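PDB 1QO8: probable fumarate reductase Ifc3 from Shewanella frigidimarina, which catalyses the essentially one-way reduction of fumarate to succinate, using one FAD and four covalently bound c-type hemes to carry the electrons. Local coordinates for residues V150-F155 with T337-L342. Residues are numbered along the deposited sequence; the frame is centred on the assembly and turned at random.
With FAD (flavin-adenine dinucleotide), chain G.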
ATOM      1  N   VAL A 150     -25.234  10.998   1.696  1.00 39.23           N
ATOM      2  CA  VAL A 150     -24.645  12.079   0.911  1.00 40.68           C
ATOM      3  C   VAL A 150     -23.883  11.562  -0.316  1.00 43.47           C
ATOM      4  O   VAL A 150     -23.282  10.479  -0.269  1.00 44.12           O
ATOM      5  CB  VAL A 150     -23.664  12.955   1.716  1.00 43.00           C
ATOM      6  CG1 VAL A 150     -24.331  13.626   2.938  1.00 43.96           C
ATOM      7  CG2 VAL A 150     -22.496  12.145   2.291  1.00 42.66           C
ATOM      8  N   ASP A 151     -23.847  12.365  -1.424  1.00 39.74           N
ATOM      9  CA  ASP A 151     -23.007  11.870  -2.524  1.00 39.91           C
ATOM     10  C   ASP A 151     -22.317  13.076  -3.100  1.00 38.08           C
ATOM     11  O   ASP A 151     -23.018  14.056  -3.283  1.00 40.48           O
ATOM     12  CB  ASP A 151     -23.834  11.144  -3.618  1.00 37.82           C
ATOM     13  CG  ASP A 151     -22.909  10.444  -4.617  1.00 40.12           C
ATOM     14  OD1 ASP A 151     -22.253  11.100  -5.416  1.00 38.29           O
ATOM     15  OD2 ASP A 151     -22.900   9.180  -4.547  1.00 43.65           O
ATOM     16  N   LYS A 152     -21.031  13.011  -3.490  1.00 38.50           N
ATOM     17  CA  LYS A 152     -20.389  14.224  -4.005  1.00 37.67           C
ATOM     18  C   LYS A 152     -20.752  14.530  -5.450  1.00 37.67           C
ATOM     19  O   LYS A 152     -20.288  15.583  -5.937  1.00 36.31           O
ATOM     20  CB  LYS A 152     -18.861  14.096  -3.877  1.00 37.29           C
ATOM     21  CG  LYS A 152     -18.345  12.948  -4.848  1.00 35.37           C
ATOM     22  CD  LYS A 152     -16.819  12.835  -4.727  1.00 38.57           C
ATOM     23  CE  LYS A 152     -16.305  11.468  -5.426  1.00 37.30           C
ATOM     24  NZ  LYS A 152     -14.816  11.765  -5.621  1.00 36.98           N
ATOM     25  N   ALA A 153     -21.351  13.557  -6.131  1.00 37.00           N
ATOM     26  CA  ALA A 153     -21.558  13.739  -7.579  1.00 38.89           C
ATOM     27  C   ALA A 153     -22.906  14.459  -7.839  1.00 41.13           C
ATOM     28  O   ALA A 153     -23.769  14.501  -6.946  1.00 39.90           O
ATOM     29  CB  ALA A 153     -21.629  12.340  -8.224  1.00 39.88           C
ATOM     30  N   PRO A 154     -23.115  14.846  -9.075  1.00 42.57           N
ATOM     31  CA  PRO A 154     -24.299  15.511  -9.578  1.00 43.39           C
ATOM     32  C   PRO A 154     -25.600  14.701  -9.449  1.00 43.67           C
ATOM     33  O   PRO A 154     -26.733  15.114  -9.394  1.00 40.21           O
ATOM     34  CB  PRO A 154     -23.994  15.748 -11.048  1.00 44.39           C
ATOM     35  CG  PRO A 154     -22.547  15.511 -11.265  1.00 47.22           C
ATOM     36  CD  PRO A 154     -21.921  15.042  -9.992  1.00 43.22           C
ATOM     37  N   PHE A 155     -25.433  13.370  -9.446  1.00 41.06           N
ATOM     38  CA  PHE A 155     -26.560  12.466  -9.497  1.00 39.19           C
ATOM     39  C   PHE A 155     -25.957  11.289  -8.762  1.00 37.77           C
ATOM     40  O   PHE A 155     -24.788  11.022  -8.698  1.00 37.18           O
ATOM     41  CB  PHE A 155     -27.126  11.946 -10.792  1.00 37.28           C
ATOM     42  CG  PHE A 155     -26.139  11.691 -11.885  1.00 36.72           C
ATOM     43  CD1 PHE A 155     -25.695  12.739 -12.674  1.00 37.97           C
ATOM     44  CD2 PHE A 155     -25.619  10.425 -12.077  1.00 37.77           C
ATOM     45  CE1 PHE A 155     -24.814  12.573 -13.706  1.00 35.00           C
ATOM     46  CE2 PHE A 155     -24.697  10.228 -13.122  1.00 35.41           C
ATOM     47  CZ  PHE A 155     -24.331  11.283 -13.926  1.00 37.11           C
ATOM     48  N   THR A 337     -12.502   7.940  -6.809  1.00 37.30           N
ATOM     49  CA  THR A 337     -11.254   8.579  -6.526  1.00 34.89           C
ATOM     50  C   THR A 337     -10.648   8.183  -5.177  1.00 37.35           C
ATOM     51  O   THR A 337      -9.673   8.866  -4.806  1.00 39.28           O
ATOM     52  CB  THR A 337     -11.210  10.077  -6.768  1.00 38.69           C
ATOM     53  OG1 THR A 337     -12.107  10.749  -5.878  1.00 37.21           O
ATOM     54  CG2 THR A 337     -11.503  10.348  -8.295  1.00 38.19           C
ATOM     55  N   GLY A 338     -11.176   7.127  -4.574  1.00 35.49           N
ATOM     56  CA  GLY A 338     -10.483   6.520  -3.419  1.00 35.22           C
ATOM     57  C   GLY A 338     -10.686   7.358  -2.118  1.00 41.39           C
ATOM     58  O   GLY A 338      -9.980   7.078  -1.131  1.00 35.50           O
ATOM     59  N   ASP A 339     -11.690   8.269  -2.091  1.00 37.55           N
ATOM     60  CA  ASP A 339     -11.752   9.217  -0.986  1.00 40.60           C
ATOM     61  C   ASP A 339     -11.917   8.458   0.320  1.00 40.39           C
ATOM     62  O   ASP A 339     -11.448   8.868   1.400  1.00 43.31           O
ATOM     63  CB  ASP A 339     -12.958  10.159  -1.144  1.00 38.45           C
ATOM     64  CG  ASP A 339     -12.885  11.137  -2.255  1.00 39.25           C
ATOM     65  OD1 ASP A 339     -11.796  11.367  -2.826  1.00 40.76           O
ATOM     66  OD2 ASP A 339     -13.908  11.786  -2.606  1.00 40.95           O
ATOM     67  N   GLY A 340     -12.785   7.471   0.289  1.00 39.33           N
ATOM     68  CA  GLY A 340     -13.159   6.681   1.463  1.00 39.00           C
ATOM     69  C   GLY A 340     -11.969   5.983   2.104  1.00 44.78           C
ATOM     70  O   GLY A 340     -11.736   6.032   3.333  1.00 43.55           O
ATOM     71  N   VAL A 341     -11.116   5.378   1.273  1.00 44.03           N
ATOM     72  CA  VAL A 341      -9.813   4.905   1.665  1.00 42.30           C
ATOM     73  C   VAL A 341      -8.889   6.001   2.172  1.00 43.25           C
ATOM     74  O   VAL A 341      -8.189   5.710   3.156  1.00 39.82           O
ATOM     75  CB  VAL A 341      -9.093   4.163   0.479  1.00 45.08           C
ATOM     76  CG1 VAL A 341      -7.586   4.092   0.660  1.00 37.34           C
ATOM     77  CG2 VAL A 341      -9.684   2.726   0.308  1.00 38.14           C
ATOM     78  N   LEU A 342      -8.722   7.155   1.505  1.00 42.74           N
ATOM     79  CA  LEU A 342      -7.868   8.189   2.011  1.00 44.59           C
ATOM     80  C   LEU A 342      -8.311   8.717   3.383  1.00 46.59           C
ATOM     81  O   LEU A 342      -7.448   8.849   4.245  1.00 47.59           O
ATOM     82  CB  LEU A 342      -7.767   9.382   1.066  1.00 44.67           C
ATOM     83  CG  LEU A 342      -7.173   8.961  -0.310  1.00 46.15           C
ATOM     84  CD1 LEU A 342      -7.359  10.158  -1.232  1.00 42.34           C
ATOM     85  CD2 LEU A 342      -5.741   8.445  -0.105  1.00 45.22           C
TER
HETATM   86  PA  FAD G 605     -19.989   3.005  -6.346  1.00 37.10           P
HETATM   87  O1A FAD G 605     -21.178   2.464  -7.079  1.00 36.29           O
HETATM   88  O2A FAD G 605     -18.946   3.549  -7.018  1.00 34.89           O
HETATM   89  O5B FAD G 605     -20.585   4.319  -5.723  1.00 38.68           O
HETATM   90  C5B FAD G 605     -19.854   5.147  -4.727  1.00 37.74           C
HETATM   91  C4B FAD G 605     -20.685   6.510  -4.518  1.00 37.13           C
HETATM   92  O4B FAD G 605     -19.860   7.259  -3.499  1.00 36.70           O
HETATM   93  C3B FAD G 605     -20.597   7.427  -5.783  1.00 36.57           C
HETATM   94  O3B FAD G 605     -21.738   7.795  -6.419  1.00 34.67           O
HETATM   95  C2B FAD G 605     -19.491   8.489  -5.439  1.00 37.21           C
HETATM   96  O2B FAD G 605     -19.677   9.788  -6.054  1.00 40.43           O
HETATM   97  C1B FAD G 605     -19.766   8.655  -3.992  1.00 36.52           C
HETATM   98  N9A FAD G 605     -18.615   9.171  -3.240  1.00 40.56           N
HETATM   99  C8A FAD G 605     -17.281   8.901  -3.421  1.00 37.92           C
HETATM  100  N7A FAD G 605     -16.519   9.627  -2.650  1.00 38.16           N
HETATM  101  C5A FAD G 605     -17.383  10.425  -1.907  1.00 37.60           C
HETATM  102  C6A FAD G 605     -17.165  11.502  -0.944  1.00 38.01           C
HETATM  103  N6A FAD G 605     -15.989  11.895  -0.541  1.00 38.15           N
HETATM  104  N1A FAD G 605     -18.304  12.024  -0.424  1.00 37.75           N
HETATM  105  C2A FAD G 605     -19.564  11.705  -0.875  1.00 39.56           C
HETATM  106  N3A FAD G 605     -19.852  10.738  -1.775  1.00 38.68           N
HETATM  107  C4A FAD G 605     -18.714  10.171  -2.259  1.00 38.96           C
HETATM  108  N1  FAD G 605     -19.293  -5.958 -10.734  1.00 45.98           N
HETATM  109  C2  FAD G 605     -20.104  -6.980 -10.688  1.00 47.89           C
HETATM  110  O2  FAD G 605     -20.217  -7.785  -9.822  1.00 45.75           O
HETATM  111  N3  FAD G 605     -21.021  -7.276 -11.742  1.00 52.54           N
HETATM  112  C4  FAD G 605     -21.001  -6.392 -12.816  1.00 53.17           C
HETATM  113  O4  FAD G 605     -21.708  -6.604 -13.759  1.00 56.32           O
HETATM  114  C4X FAD G 605     -20.038  -5.295 -12.866  1.00 48.56           C
HETATM  115  N5  FAD G 605     -19.986  -4.491 -13.939  1.00 46.53           N
HETATM  116  C5X FAD G 605     -19.157  -3.421 -13.968  1.00 44.72           C
HETATM  117  C6  FAD G 605     -19.166  -2.613 -15.113  1.00 43.24           C
HETATM  118  C7  FAD G 605     -18.341  -1.516 -15.169  1.00 45.29           C
HETATM  119  C7M FAD G 605     -18.294  -0.602 -16.352  1.00 43.57           C
HETATM  120  C8  FAD G 605     -17.522  -1.211 -14.023  1.00 44.00           C
HETATM  121  C8M FAD G 605     -16.673   0.023 -14.044  1.00 44.80           C
HETATM  122  C9  FAD G 605     -17.535  -1.983 -12.889  1.00 40.94           C
HETATM  123  C9A FAD G 605     -18.338  -3.096 -12.817  1.00 42.13           C
HETATM  124  N10 FAD G 605     -18.411  -3.982 -11.724  1.00 41.14           N
HETATM  125  C10 FAD G 605     -19.219  -5.054 -11.715  1.00 44.56           C
HETATM  126  C1' FAD G 605     -17.906  -3.546 -10.384  1.00 43.11           C
HETATM  127  C2' FAD G 605     -19.107  -3.093  -9.488  1.00 41.42           C
HETATM  128  O2' FAD G 605     -19.929  -2.364 -10.461  1.00 42.40           O
HETATM  129  C3' FAD G 605     -18.537  -1.985  -8.568  1.00 39.59           C
HETATM  130  O3' FAD G 605     -17.472  -2.498  -7.757  1.00 42.08           O
HETATM  131  C4' FAD G 605     -19.593  -1.764  -7.434  1.00 41.19           C
HETATM  132  O4' FAD G 605     -20.735  -1.188  -8.138  1.00 37.41           O
HETATM  133  C5' FAD G 605     -18.998  -0.642  -6.510  1.00 36.37           C
HETATM  134  O5' FAD G 605     -20.239  -0.185  -5.676  1.00 41.82           O
HETATM  135  P   FAD G 605     -20.120   0.817  -4.513  1.00 38.53           P
HETATM  136  O1P FAD G 605     -21.527   0.930  -3.972  1.00 38.39           O
HETATM  137  O2P FAD G 605     -19.085   0.301  -3.735  1.00 38.75           O
HETATM  138  O3P FAD G 605     -19.574   2.001  -5.146  1.00 35.93           O
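Lys152 reaches Thr337 and Asp339 by laying its whole aliphatic chain over the adenine of FAD; the two segments touch directly through its ammonium, and the adenine is held under the chain between them. This is the adenosine end of the FAD site in a Rossmann-type dinucleotide-binding domain. Asp151 is the acidic residue just past strand 147-150 that grips the ribose, as in other folds of this kind. Asp151 OD2 accepts from FAD O3B at 2.6 Å and also takes the backbone N of Ala129. Asp151 OD1 accepts from FAD O2B at 3.0 Å. The same Asp151 OD1 closes an Asx turn, using its anti lone pair for the backbone N of Ala153 at 2.7 Å. The carboxylate is thereby fixed in its rotation. Lys152 leaves the backbone with CG between N and the carbonyl carbon (chi1 67°), and the chain is extended from there on. CG and CD pass over the purine, and Lys152 CE comes 3.3 Å from FAD N7A. The ammonium then forms a salt bridge, Lys152 NZ to Asp339 OD2 at 3.1 Å, meeting that oxygen from above the carboxylate plane. A weak hydrogen bond joins NZ to Thr337 OG1. With only a methyl group at Lys152, as in an alanine, one face of the adenine would probably lose its cover and Asp339 OD2 its lysine charge. Asp339 stands in the first turn of helix 339-346, right after the N-cap residue Gly338. Its OD1 is in a salt bridge with Arg272. Lys152 and Arg272 together probably favour the charged form of this carboxylate. Thr337 OG1 also donates to Asp339 OD1, from 56° out of the carboxylate plane. On the other oxygen, Asp339 OD2 takes the adenine amino group, FAD N6A, at 2.9 Å.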